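Local coordinates for genome polyprotein (Chicken sicinivirus JSY, PDB 6QWT) that forms the 3Dpol part of the viral polyprotein, an RNA-dependent RNA polymerase that copies the viral RNA genome, at residues W216-Y220 and F381-F386; E228-Y234 and D334-A339; F392-P398 and W466-T472; C425-H429 and F456-L462. Residues are numbered along the deposited sequence.

Contact 1. Residues W216-Y220 and F381-F386; sequences WTPFY and FLKRHF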
# COMPACT_ATOMS: atom_id res chain seq x y z
N TRP A 216 4.40 -4.45 15.78
CA TRP A 216 5.22 -3.33 16.21
C TRP A 216 6.28 -3.76 17.22
O TRP A 216 7.32 -3.10 17.31
CB TRP A 216 4.33 -2.23 16.80
CG TRP A 216 4.39 -0.94 16.02
CD1 TRP A 216 4.68 0.29 16.51
CD2 TRP A 216 4.15 -0.77 14.61
NE1 TRP A 216 4.64 1.23 15.50
CE2 TRP A 216 4.32 0.60 14.33
CE3 TRP A 216 3.82 -1.64 13.57
CZ2 TRP A 216 4.17 1.12 13.04
CZ3 TRP A 216 3.66 -1.12 12.29
CH2 TRP A 216 3.84 0.24 12.04
N THR A 217 6.06 -4.86 17.95
CA THR A 217 7.09 -5.33 18.88
C THR A 217 8.28 -5.95 18.15
O THR A 217 9.42 -5.51 18.37
CB THR A 217 6.47 -6.27 19.92
OG1 THR A 217 5.58 -5.54 20.77
CG2 THR A 217 7.55 -6.93 20.77
N PRO A 218 8.10 -6.96 17.28
CA PRO A 218 9.28 -7.48 16.56
C PRO A 218 9.87 -6.48 15.58
O PRO A 218 11.08 -6.51 15.35
CB PRO A 218 8.74 -8.73 15.85
CG PRO A 218 7.28 -8.49 15.72
CD PRO A 218 6.89 -7.75 16.96
N PHE A 219 9.05 -5.60 14.98
CA PHE A 219 9.60 -4.53 14.15
C PHE A 219 10.57 -3.66 14.96
O PHE A 219 11.68 -3.36 14.51
CB PHE A 219 8.47 -3.66 13.59
CG PHE A 219 7.67 -4.30 12.49
CD1 PHE A 219 6.61 -3.63 11.90
CD2 PHE A 219 7.98 -5.58 12.04
CE1 PHE A 219 5.87 -4.22 10.89
CE2 PHE A 219 7.23 -6.17 11.02
CZ PHE A 219 6.18 -5.49 10.45
N TYR A 220 10.15 -3.27 16.16
CA TYR A 220 10.96 -2.43 17.03
C TYR A 220 12.28 -3.11 17.39
O TYR A 220 13.36 -2.53 17.25
CB TYR A 220 10.16 -2.09 18.29
CG TYR A 220 10.85 -1.23 19.32
CD1 TYR A 220 10.79 0.15 19.26
CD2 TYR A 220 11.53 -1.81 20.39
CE1 TYR A 220 11.40 0.94 20.21
CE2 TYR A 220 12.15 -1.03 21.35
CZ TYR A 220 12.08 0.34 21.25
OH TYR A 220 12.69 1.13 22.20
N PHE A 381 6.27 5.12 11.20
CA PHE A 381 6.09 4.12 10.15
C PHE A 381 4.60 3.85 10.03
O PHE A 381 3.97 3.46 11.02
CB PHE A 381 6.86 2.83 10.46
CG PHE A 381 6.86 1.83 9.34
CD1 PHE A 381 7.22 2.21 8.06
CD2 PHE A 381 6.49 0.52 9.57
CE1 PHE A 381 7.23 1.29 7.02
CE2 PHE A 381 6.49 -0.41 8.54
CZ PHE A 381 6.86 -0.02 7.26
N LEU A 382 4.04 4.07 8.84
CA LEU A 382 2.59 4.01 8.63
C LEU A 382 1.87 4.93 9.61
O LEU A 382 0.89 4.56 10.26
CB LEU A 382 2.08 2.57 8.75
CG LEU A 382 2.72 1.53 7.83
CD1 LEU A 382 2.30 0.12 8.22
CD2 LEU A 382 2.36 1.82 6.37
N LYS A 383 2.39 6.16 9.72
CA LYS A 383 1.84 7.22 10.57
C LYS A 383 1.88 6.87 12.06
O LYS A 383 1.17 7.49 12.86
CB LYS A 383 0.40 7.57 10.15
CG LYS A 383 0.28 8.17 8.75
CD LYS A 383 -1.16 8.55 8.44
CE LYS A 383 -1.28 10.00 7.99
NZ LYS A 383 -2.61 10.60 8.33
N ARG A 384 2.71 5.91 12.47
CA ARG A 384 2.73 5.46 13.86
C ARG A 384 4.13 5.54 14.44
O ARG A 384 5.11 5.16 13.80
CB ARG A 384 2.23 4.01 13.97
CG ARG A 384 0.79 3.79 13.51
CD ARG A 384 0.61 2.36 13.02
NE ARG A 384 -0.78 1.93 13.01
CZ ARG A 384 -1.58 2.02 11.95
NH1 ARG A 384 -1.12 2.52 10.81
NH2 ARG A 384 -2.84 1.60 12.02
N HIS A 385 4.22 6.02 15.68
CA HIS A 385 5.44 5.94 16.46
C HIS A 385 5.59 4.55 17.08
O HIS A 385 4.68 3.72 17.02
CB HIS A 385 5.47 7.01 17.56
CG HIS A 385 5.89 8.36 17.08
ND1 HIS A 385 4.98 9.34 16.72
CD2 HIS A 385 7.11 8.92 16.93
CE1 HIS A 385 5.63 10.43 16.35
NE2 HIS A 385 6.93 10.20 16.47
N PHE A 386 6.75 4.31 17.68
CA PHE A 386 7.02 3.11 18.46
C PHE A 386 7.22 3.55 19.91
O PHE A 386 8.19 4.25 20.23
CB PHE A 386 8.26 2.37 17.96
CG PHE A 386 8.15 1.88 16.53
CD1 PHE A 386 8.30 2.75 15.46
CD2 PHE A 386 7.93 0.54 16.27
CE1 PHE A 386 8.21 2.30 14.16
CE2 PHE A 386 7.83 0.08 14.96
CZ PHE A 386 7.97 0.96 13.90

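Contact 2. Residues E228-Y234 and D334-A339; sequences EVWALDY and DDVLYA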
# COMPACT_ATOMS: atom_id res chain seq x y z
N GLU A 228 20.95 4.47 14.98
CA GLU A 228 20.18 5.40 14.17
C GLU A 228 19.26 4.63 13.24
O GLU A 228 19.70 3.71 12.54
CB GLU A 228 21.10 6.33 13.38
CG GLU A 228 21.54 7.56 14.18
CD GLU A 228 22.47 8.46 13.40
OE1 GLU A 228 22.14 9.65 13.21
OE2 GLU A 228 23.55 7.98 12.98
N VAL A 229 17.98 5.00 13.24
CA VAL A 229 16.98 4.43 12.35
C VAL A 229 16.33 5.59 11.60
O VAL A 229 16.00 6.61 12.22
CB VAL A 229 15.93 3.61 13.12
CG1 VAL A 229 14.93 2.97 12.16
CG2 VAL A 229 16.61 2.54 13.97
N TRP A 230 16.16 5.44 10.29
CA TRP A 230 15.68 6.51 9.44
C TRP A 230 14.35 6.15 8.80
O TRP A 230 14.11 5.00 8.43
CB TRP A 230 16.71 6.83 8.34
CG TRP A 230 18.02 7.27 8.89
CD1 TRP A 230 19.14 6.51 9.05
CD2 TRP A 230 18.36 8.58 9.37
NE1 TRP A 230 20.16 7.27 9.59
CE2 TRP A 230 19.70 8.54 9.80
CE3 TRP A 230 17.65 9.79 9.47
CZ2 TRP A 230 20.35 9.66 10.32
CZ3 TRP A 230 18.31 10.89 10.00
CH2 TRP A 230 19.64 10.82 10.41
N ALA A 231 13.48 7.15 8.68
CA ALA A 231 12.22 7.04 7.95
C ALA A 231 12.23 8.01 6.79
O ALA A 231 12.70 9.15 6.92
CB ALA A 231 11.02 7.31 8.86
N LEU A 232 11.72 7.57 5.64
CA LEU A 232 11.54 8.47 4.52
C LEU A 232 10.34 8.01 3.70
O LEU A 232 9.87 6.88 3.83
CB LEU A 232 12.79 8.56 3.64
CG LEU A 232 13.37 7.29 3.00
CD1 LEU A 232 12.61 6.90 1.75
CD2 LEU A 232 14.84 7.51 2.70
N ASP A 233 9.85 8.93 2.87
CA ASP A 233 8.70 8.67 2.03
C ASP A 233 9.01 9.13 0.62
O ASP A 233 9.83 10.02 0.40
CB ASP A 233 7.45 9.40 2.57
CG ASP A 233 6.17 8.92 1.92
OD1 ASP A 233 5.48 9.74 1.27
OD2 ASP A 233 5.85 7.72 2.04
N TYR A 234 8.35 8.49 -0.35
CA TYR A 234 8.47 8.88 -1.74
C TYR A 234 7.28 9.75 -2.13
O TYR A 234 6.15 9.52 -1.68
CB TYR A 234 8.52 7.66 -2.66
CG TYR A 234 9.74 6.78 -2.50
CD1 TYR A 234 9.87 5.92 -1.42
CD2 TYR A 234 10.75 6.78 -3.45
CE1 TYR A 234 10.97 5.10 -1.28
CE2 TYR A 234 11.86 5.97 -3.33
CZ TYR A 234 11.97 5.13 -2.24
OH TYR A 234 13.07 4.32 -2.11
N ASP A 334 5.49 2.88 -0.46
CA ASP A 334 6.57 3.86 -0.48
C ASP A 334 7.06 4.21 0.92
O ASP A 334 8.00 4.99 1.05
CB ASP A 334 6.10 5.13 -1.20
CG ASP A 334 4.74 5.58 -0.75
OD1 ASP A 334 4.17 4.92 0.14
OD2 ASP A 334 4.23 6.58 -1.29
N ASP A 335 6.45 3.64 1.97
CA ASP A 335 6.88 3.89 3.33
C ASP A 335 8.06 3.00 3.69
O ASP A 335 8.07 1.81 3.35
CB ASP A 335 5.73 3.66 4.31
CG ASP A 335 4.61 4.66 4.12
OD1 ASP A 335 4.78 5.83 4.54
OD2 ASP A 335 3.57 4.28 3.56
N VAL A 336 9.05 3.56 4.37
CA VAL A 336 10.35 2.93 4.54
C VAL A 336 10.89 3.25 5.92
O VAL A 336 10.92 4.40 6.35
CB VAL A 336 11.39 3.38 3.49
CG1 VAL A 336 12.78 2.90 3.94
CG2 VAL A 336 11.01 2.86 2.14
N LEU A 337 11.37 2.20 6.58
CA LEU A 337 12.36 2.34 7.63
C LEU A 337 13.65 1.66 7.20
O LEU A 337 13.62 0.59 6.59
CB LEU A 337 11.88 1.73 8.97
CG LEU A 337 10.60 2.27 9.61
CD1 LEU A 337 10.35 1.54 10.93
CD2 LEU A 337 10.71 3.76 9.84
N TYR A 338 14.79 2.26 7.52
CA TYR A 338 16.07 1.61 7.24
C TYR A 338 17.08 2.01 8.29
O TYR A 338 16.95 3.04 8.96
CB TYR A 338 16.57 1.92 5.82
CG TYR A 338 17.25 3.27 5.65
CD1 TYR A 338 18.60 3.42 5.93
CD2 TYR A 338 16.55 4.37 5.17
CE1 TYR A 338 19.23 4.64 5.76
CE2 TYR A 338 17.17 5.59 5.00
CZ TYR A 338 18.51 5.72 5.30
OH TYR A 338 19.14 6.93 5.13
N ALA A 339 18.11 1.18 8.43
CA ALA A 339 19.20 1.43 9.35
C ALA A 339 20.43 0.70 8.83
O ALA A 339 20.33 -0.45 8.38
CB ALA A 339 18.85 0.97 10.77
O HOH W 1 4.71 8.21 -3.11

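Contact 3. Residues F392-P398 and W466-T472; sequences FPTYIHP and WLATVMT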
# COMPACT_ATOMS: atom_id res chain seq x y z
N PHE A 392 5.03 -3.12 30.74
CA PHE A 392 5.75 -4.21 30.09
C PHE A 392 6.57 -3.62 28.95
O PHE A 392 6.15 -3.68 27.78
CB PHE A 392 4.79 -5.30 29.60
CG PHE A 392 3.84 -5.78 30.65
CD1 PHE A 392 4.17 -6.84 31.48
CD2 PHE A 392 2.59 -5.19 30.81
CE1 PHE A 392 3.29 -7.29 32.45
CE2 PHE A 392 1.71 -5.63 31.77
CZ PHE A 392 2.06 -6.69 32.59
N PRO A 393 7.74 -3.06 29.25
CA PRO A 393 8.47 -2.27 28.24
C PRO A 393 8.96 -3.06 27.04
O PRO A 393 9.33 -2.44 26.03
CB PRO A 393 9.66 -1.69 29.03
CG PRO A 393 9.29 -1.87 30.48
CD PRO A 393 8.45 -3.10 30.54
N THR A 394 9.00 -4.39 27.10
CA THR A 394 9.43 -5.15 25.94
C THR A 394 8.38 -5.15 24.84
O THR A 394 8.69 -5.50 23.69
CB THR A 394 9.76 -6.59 26.33
OG1 THR A 394 8.62 -7.19 26.95
CG2 THR A 394 10.93 -6.62 27.31
N TYR A 395 7.14 -4.77 25.15
CA TYR A 395 6.06 -4.74 24.18
C TYR A 395 5.78 -3.30 23.77
O TYR A 395 5.78 -2.40 24.60
CB TYR A 395 4.81 -5.41 24.75
CG TYR A 395 5.10 -6.84 25.14
CD1 TYR A 395 5.36 -7.18 26.46
CD2 TYR A 395 5.14 -7.85 24.18
CE1 TYR A 395 5.65 -8.49 26.82
CE2 TYR A 395 5.42 -9.15 24.53
CZ TYR A 395 5.68 -9.47 25.85
OH TYR A 395 5.95 -10.77 26.18
N ILE A 396 5.57 -3.10 22.47
CA ILE A 396 5.66 -1.78 21.85
C ILE A 396 4.30 -1.40 21.28
O ILE A 396 3.72 -2.14 20.48
CB ILE A 396 6.73 -1.75 20.75
CG1 ILE A 396 8.02 -2.42 21.24
CG2 ILE A 396 7.00 -0.32 20.30
CD1 ILE A 396 8.66 -1.72 22.43
N HIS A 397 3.80 -0.23 21.69
CA HIS A 397 2.54 0.31 21.20
C HIS A 397 2.74 0.97 19.83
O HIS A 397 3.70 1.71 19.64
CB HIS A 397 1.97 1.34 22.16
CG HIS A 397 1.45 0.77 23.45
ND1 HIS A 397 0.16 0.33 23.60
CD2 HIS A 397 2.06 0.59 24.65
CE1 HIS A 397 -0.02 -0.10 24.84
NE2 HIS A 397 1.12 0.04 25.49
N PRO A 398 1.84 0.71 18.88
CA PRO A 398 1.77 1.56 17.68
C PRO A 398 0.93 2.79 17.96
O PRO A 398 -0.30 2.71 18.10
CB PRO A 398 1.12 0.64 16.64
CG PRO A 398 0.28 -0.30 17.45
CD PRO A 398 0.94 -0.45 18.80
N TRP A 466 -4.98 -6.06 23.77
CA TRP A 466 -3.68 -5.83 23.14
C TRP A 466 -2.59 -6.65 23.82
O TRP A 466 -1.80 -7.32 23.14
CB TRP A 466 -3.32 -4.35 23.18
CG TRP A 466 -1.95 -4.08 22.61
CD1 TRP A 466 -1.60 -4.08 21.30
CD2 TRP A 466 -0.75 -3.79 23.35
NE1 TRP A 466 -0.26 -3.80 21.16
CE2 TRP A 466 0.28 -3.62 22.41
CE3 TRP A 466 -0.46 -3.66 24.71
CZ2 TRP A 466 1.59 -3.33 22.78
CZ3 TRP A 466 0.85 -3.36 25.08
CH2 TRP A 466 1.85 -3.20 24.12
N LEU A 467 -2.53 -6.60 25.15
CA LEU A 467 -1.54 -7.38 25.88
C LEU A 467 -1.70 -8.87 25.59
O LEU A 467 -0.71 -9.60 25.51
CB LEU A 467 -1.65 -7.11 27.38
CG LEU A 467 -1.12 -5.77 27.89
CD1 LEU A 467 -1.56 -5.54 29.33
CD2 LEU A 467 0.39 -5.71 27.77
N ALA A 468 -2.94 -9.33 25.43
CA ALA A 468 -3.18 -10.74 25.17
C ALA A 468 -2.62 -11.16 23.81
O ALA A 468 -1.98 -12.21 23.69
CB ALA A 468 -4.68 -11.04 25.24
N THR A 469 -2.85 -10.35 22.78
CA THR A 469 -2.40 -10.76 21.45
C THR A 469 -0.89 -10.63 21.31
O THR A 469 -0.25 -11.44 20.62
CB THR A 469 -3.13 -9.95 20.37
OG1 THR A 469 -2.72 -8.58 20.44
CG2 THR A 469 -4.63 -10.05 20.55
N VAL A 470 -0.30 -9.64 21.97
CA VAL A 470 1.14 -9.37 21.86
C VAL A 470 1.90 -10.39 22.70
O VAL A 470 3.13 -10.35 22.79
CB VAL A 470 1.46 -7.92 22.27
CG1 VAL A 470 1.58 -7.79 23.78
CG2 VAL A 470 2.74 -7.45 21.59
N MET A 471 1.15 -11.30 23.31
CA MET A 471 1.59 -12.41 24.15
C MET A 471 1.98 -11.95 25.54
O MET A 471 2.44 -12.79 26.32
CB MET A 471 2.75 -13.21 23.53
CG MET A 471 2.39 -14.61 23.10
SD MET A 471 1.40 -14.64 21.60
CE MET A 471 2.66 -14.37 20.36
N THR A 472 1.82 -10.67 25.88
CA THR A 472 2.16 -10.09 27.19
C THR A 472 3.39 -10.68 27.87
O THR A 472 3.84 -10.18 28.90
CB THR A 472 0.99 -10.19 28.17
OG1 THR A 472 1.19 -9.26 29.24
CG2 THR A 472 0.89 -11.60 28.76

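Contact 4. Residues C425-H429 and F456-L462; sequences CYLAH and FIPYEVL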
# COMPACT_ATOMS: atom_id res chain seq x y z
N CYS A 425 -11.47 3.69 17.92
CA CYS A 425 -11.03 3.33 19.26
C CYS A 425 -9.83 2.39 19.20
O CYS A 425 -8.94 2.47 20.05
CB CYS A 425 -12.18 2.68 20.02
SG CYS A 425 -13.50 3.82 20.46
N TYR A 426 -9.79 1.50 18.20
CA TYR A 426 -8.67 0.58 18.06
C TYR A 426 -7.36 1.31 17.77
O TYR A 426 -6.29 0.76 18.04
CB TYR A 426 -8.95 -0.43 16.95
CG TYR A 426 -10.13 -1.33 17.22
CD1 TYR A 426 -11.22 -1.35 16.37
CD2 TYR A 426 -10.14 -2.17 18.34
CE1 TYR A 426 -12.30 -2.18 16.62
CE2 TYR A 426 -11.22 -3.00 18.59
CZ TYR A 426 -12.30 -3.00 17.73
OH TYR A 426 -13.38 -3.83 17.97
N LEU A 427 -7.43 2.53 17.24
CA LEU A 427 -6.24 3.31 16.94
C LEU A 427 -5.86 4.24 18.09
O LEU A 427 -4.67 4.41 18.38
CB LEU A 427 -6.45 4.12 15.66
CG LEU A 427 -6.83 3.34 14.40
CD1 LEU A 427 -7.08 4.29 13.24
CD2 LEU A 427 -5.75 2.34 14.05
N ALA A 428 -6.86 4.84 18.74
CA ALA A 428 -6.64 5.94 19.67
C ALA A 428 -6.20 5.52 21.07
O ALA A 428 -5.50 6.28 21.74
CB ALA A 428 -7.91 6.79 19.78
N HIS A 429 -6.60 4.33 21.53
CA HIS A 429 -6.30 3.95 22.91
C HIS A 429 -4.80 3.79 23.17
O HIS A 429 -4.38 3.89 24.32
CB HIS A 429 -7.02 2.65 23.28
CG HIS A 429 -6.34 1.41 22.80
ND1 HIS A 429 -5.35 0.77 23.52
CD2 HIS A 429 -6.49 0.70 21.66
CE1 HIS A 429 -4.93 -0.28 22.85
NE2 HIS A 429 -5.60 -0.35 21.71
N PHE A 456 -18.09 4.18 23.50
CA PHE A 456 -16.67 3.91 23.30
C PHE A 456 -16.28 2.61 23.98
O PHE A 456 -16.71 2.32 25.09
CB PHE A 456 -15.82 5.07 23.83
CG PHE A 456 -16.15 6.40 23.21
CD1 PHE A 456 -15.52 6.81 22.05
CD2 PHE A 456 -17.08 7.25 23.80
CE1 PHE A 456 -15.82 8.04 21.47
CE2 PHE A 456 -17.38 8.48 23.24
CZ PHE A 456 -16.75 8.87 22.07
N ILE A 457 -15.45 1.82 23.29
CA ILE A 457 -14.89 0.62 23.91
C ILE A 457 -14.07 1.03 25.13
O ILE A 457 -13.20 1.91 25.02
CB ILE A 457 -14.02 -0.15 22.91
CG1 ILE A 457 -14.81 -0.42 21.62
CG2 ILE A 457 -13.53 -1.46 23.52
CD1 ILE A 457 -13.94 -0.91 20.48
N PRO A 458 -14.31 0.45 26.31
CA PRO A 458 -13.56 0.87 27.50
C PRO A 458 -12.07 0.60 27.33
O PRO A 458 -11.66 -0.38 26.69
CB PRO A 458 -14.16 0.02 28.62
CG PRO A 458 -15.49 -0.45 28.09
CD PRO A 458 -15.29 -0.60 26.61
N TYR A 459 -11.26 1.49 27.90
CA TYR A 459 -9.81 1.36 27.77
C TYR A 459 -9.32 0.02 28.31
O TYR A 459 -8.39 -0.58 27.74
CB TYR A 459 -9.10 2.51 28.50
CG TYR A 459 -7.59 2.36 28.49
CD1 TYR A 459 -6.84 2.82 27.41
CD2 TYR A 459 -6.93 1.74 29.53
CE1 TYR A 459 -5.47 2.67 27.39
CE2 TYR A 459 -5.55 1.58 29.52
CZ TYR A 459 -4.83 2.05 28.44
OH TYR A 459 -3.46 1.91 28.43
N GLU A 460 -9.92 -0.47 29.40
CA GLU A 460 -9.47 -1.73 29.98
C GLU A 460 -9.67 -2.89 29.02
O GLU A 460 -8.88 -3.84 29.03
CB GLU A 460 -10.21 -1.99 31.29
CG GLU A 460 -9.67 -1.21 32.47
CD GLU A 460 -10.63 -0.15 32.95
OE1 GLU A 460 -10.73 0.05 34.18
OE2 GLU A 460 -11.30 0.48 32.10
N VAL A 461 -10.71 -2.84 28.20
CA VAL A 461 -10.93 -3.89 27.20
C VAL A 461 -9.86 -3.83 26.12
O VAL A 461 -9.29 -4.85 25.73
CB VAL A 461 -12.34 -3.76 26.59
CG1 VAL A 461 -12.48 -4.65 25.36
CG2 VAL A 461 -13.41 -4.10 27.63
N LEU A 462 -9.56 -2.62 25.63
CA LEU A 462 -8.59 -2.49 24.55
C LEU A 462 -7.18 -2.84 25.03
O LEU A 462 -6.43 -3.53 24.33
CB LEU A 462 -8.63 -1.08 23.97
CG LEU A 462 -9.95 -0.72 23.29
CD1 LEU A 462 -10.05 0.78 23.04
CD2 LEU A 462 -10.13 -1.51 22.00

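Contact 1. Residues W216-Y220 and F381-F386
F381 begins segment 381-386, its CA-to-CB bond pointing toward helix 216-220. The W216 six-membered ring and the F381 ring are nearly parallel but slid apart, and W216 CH2 meets F381 CD2 at 3.6 Å. L382 comes next, its CD1 at the edge of the indole, 4.1 Å from W216 CH2. F381 to R384 form a type I' beta turn. FLKR matches motif E of picornaviral polymerases, so this hairpin probably corresponds to the primer grip between palm and thumb. R384 NH1 donates a hydrogen bond to L382 O (2.9 Å), and R384 CB touches W216 CZ2 (3.6 Å). The CA-to-CB bond of H385 points away, but its carbonyl accepts a hydrogen bond from the indole: W216 NE1 to H385 O is 2.9 Å. F386 makes an offset stack with the W216 five-membered ring, centroids 3.9 Å apart. It also reaches the next helical turn, with F386 CE2 4.0 Å from F219 CB and F386 CB 3.6 Å from Y220 CD1. The Y220 hydroxyl is hydrogen-bonded to H377.

Contact 2. Residues E228-Y234 and D334-A339
Backbone pairing comes first. Strands 230-234 and 335-339 run antiparallel. W230 and Y338 form a hydrogen-bonded pair, W230 N to Y338 O at 2.9 Å and Y338 N to W230 O at 3.0 Å. The L232-V336 pair has two weak bonds, L232 N to V336 O at 3.3 Å and V336 N to L232 O at 3.5 Å. Apolar contacts line both faces. W230, L232, V336 and Y338 share one face, where W230 CB sits over the Y338 ring as a CH-pi contact. A231 CB meets L337 CD2 (3.7 Å) on the other. Acidic groups crowd one end. D233 OD2 is 3.3 Å from D335 OD1 and 3.8 Å from D334 OD1, without hydrogen bonds. A water bridges, 2.4 Å from Y234 O and 2.5 Å from D334 OD2. By sequence, D233 belongs to polymerase motif A, and D334 and D335 end the YGDD of motif C. Their closeness is consistent with the palm active site, where in relatives the counterparts of D233 and D334 bind divalent metals.

Contact 3. Residues F392-P398 and W466-T472
H397 lays its imidazole over the indole of W466. The two rings form an offset stack, with the H397 centroid 3.9 Å from that of the W466 six-membered ring and the planes 20° apart. H397 CE1 comes to 3.4 Å from W466 CZ3. The same indole touches the backbone and side chain just before: W466 CZ2 is 3.4 Å from I396 O, and W466 CH2 is 3.7 Å from Y395 CB. Y395 reaches further, to the very end of the chain. Its CD2 packs on V470 CG2 at 3.6 Å, and T472 CA lies over one face of its ring. The hydroxyl Y395 OH is 3.1 Å from T472 C. F392, brought alongside by a type I turn from F392 to Y395, adds F392 CD2 to L467 CD2 at 3.8 Å. The helix closes with a Schellman motif at M471, whose positive phi turns the chain so that T472 can meet the aromatic rings. No hydrogen bond crosses the contact. The polar atoms of H397 and W466 are hydrogen-bonded elsewhere: H397 to D389 and H430, and W466 NE1 to D213 O. The C-terminal helix 459-469 packs on strand 396-400 and the turn leading into it, in the hairpin with strand 384-388. Helix 212-222 adjoins both, with T217 touching V470 and W216 touching P398.

Contact 4. Residues C425-H429 and F456-L462
A sulfur-aromatic contact marks one end of this interface. C425 SG approaches the edge of the F456 ring, 5.3 Å from its centroid and 3.9 Å from F456 CD1. At the other end an aliphatic carbon covers a ring: L462 CB sits over the face of H429, 3.6 Å from the imidazole centroid, a CH-pi contact. L462 also meets C425 and Y426. Its CD1 is 3.6 Å from both C425 O and H429 CB, and L462 CD2 is 3.7 Å from Y426 CD2. I457 adds a second CH-pi contact, off-centre, with I457 CD1 3.8 Å from Y426 CZ. Y459 turns the edge of its ring to the backbone, Y459 CE1 lying 3.5 Å from H429 O. P458 is the N-cap of the helix that follows. The contact joins helix 417-428 to the start of C-terminal helix 459-469 in what is, by family, the thumb, beside Y436 of helix 433-449. No hydrogen bond crosses it, so it rests on apolar, CH-pi and sulfur-aromatic contacts.

In the fold
The contacts run from what is, by family, the palm to the C-terminal end of the thumb. Contacts 1 and 2 have centres about 12 Å apart and touch, F381 and F386 packing on L337. Contact 2 is nested in the loop closed by contact 1. Contacts 1 and 3, also about 12 Å apart between centres, come in series and share the hairpin of strands 384-388 and 396-400, and T217 of helix 212-222 probably hydrogen-bonds to I396. Contact 4 is nested inside the loop of contact 3, and both use helix 459-469. Contacts 2 and 4 do not touch, with centres about 29 Å apart. The hairpin, probably motif E, therefore connects the probable catalytic sheet to the C-terminal helices.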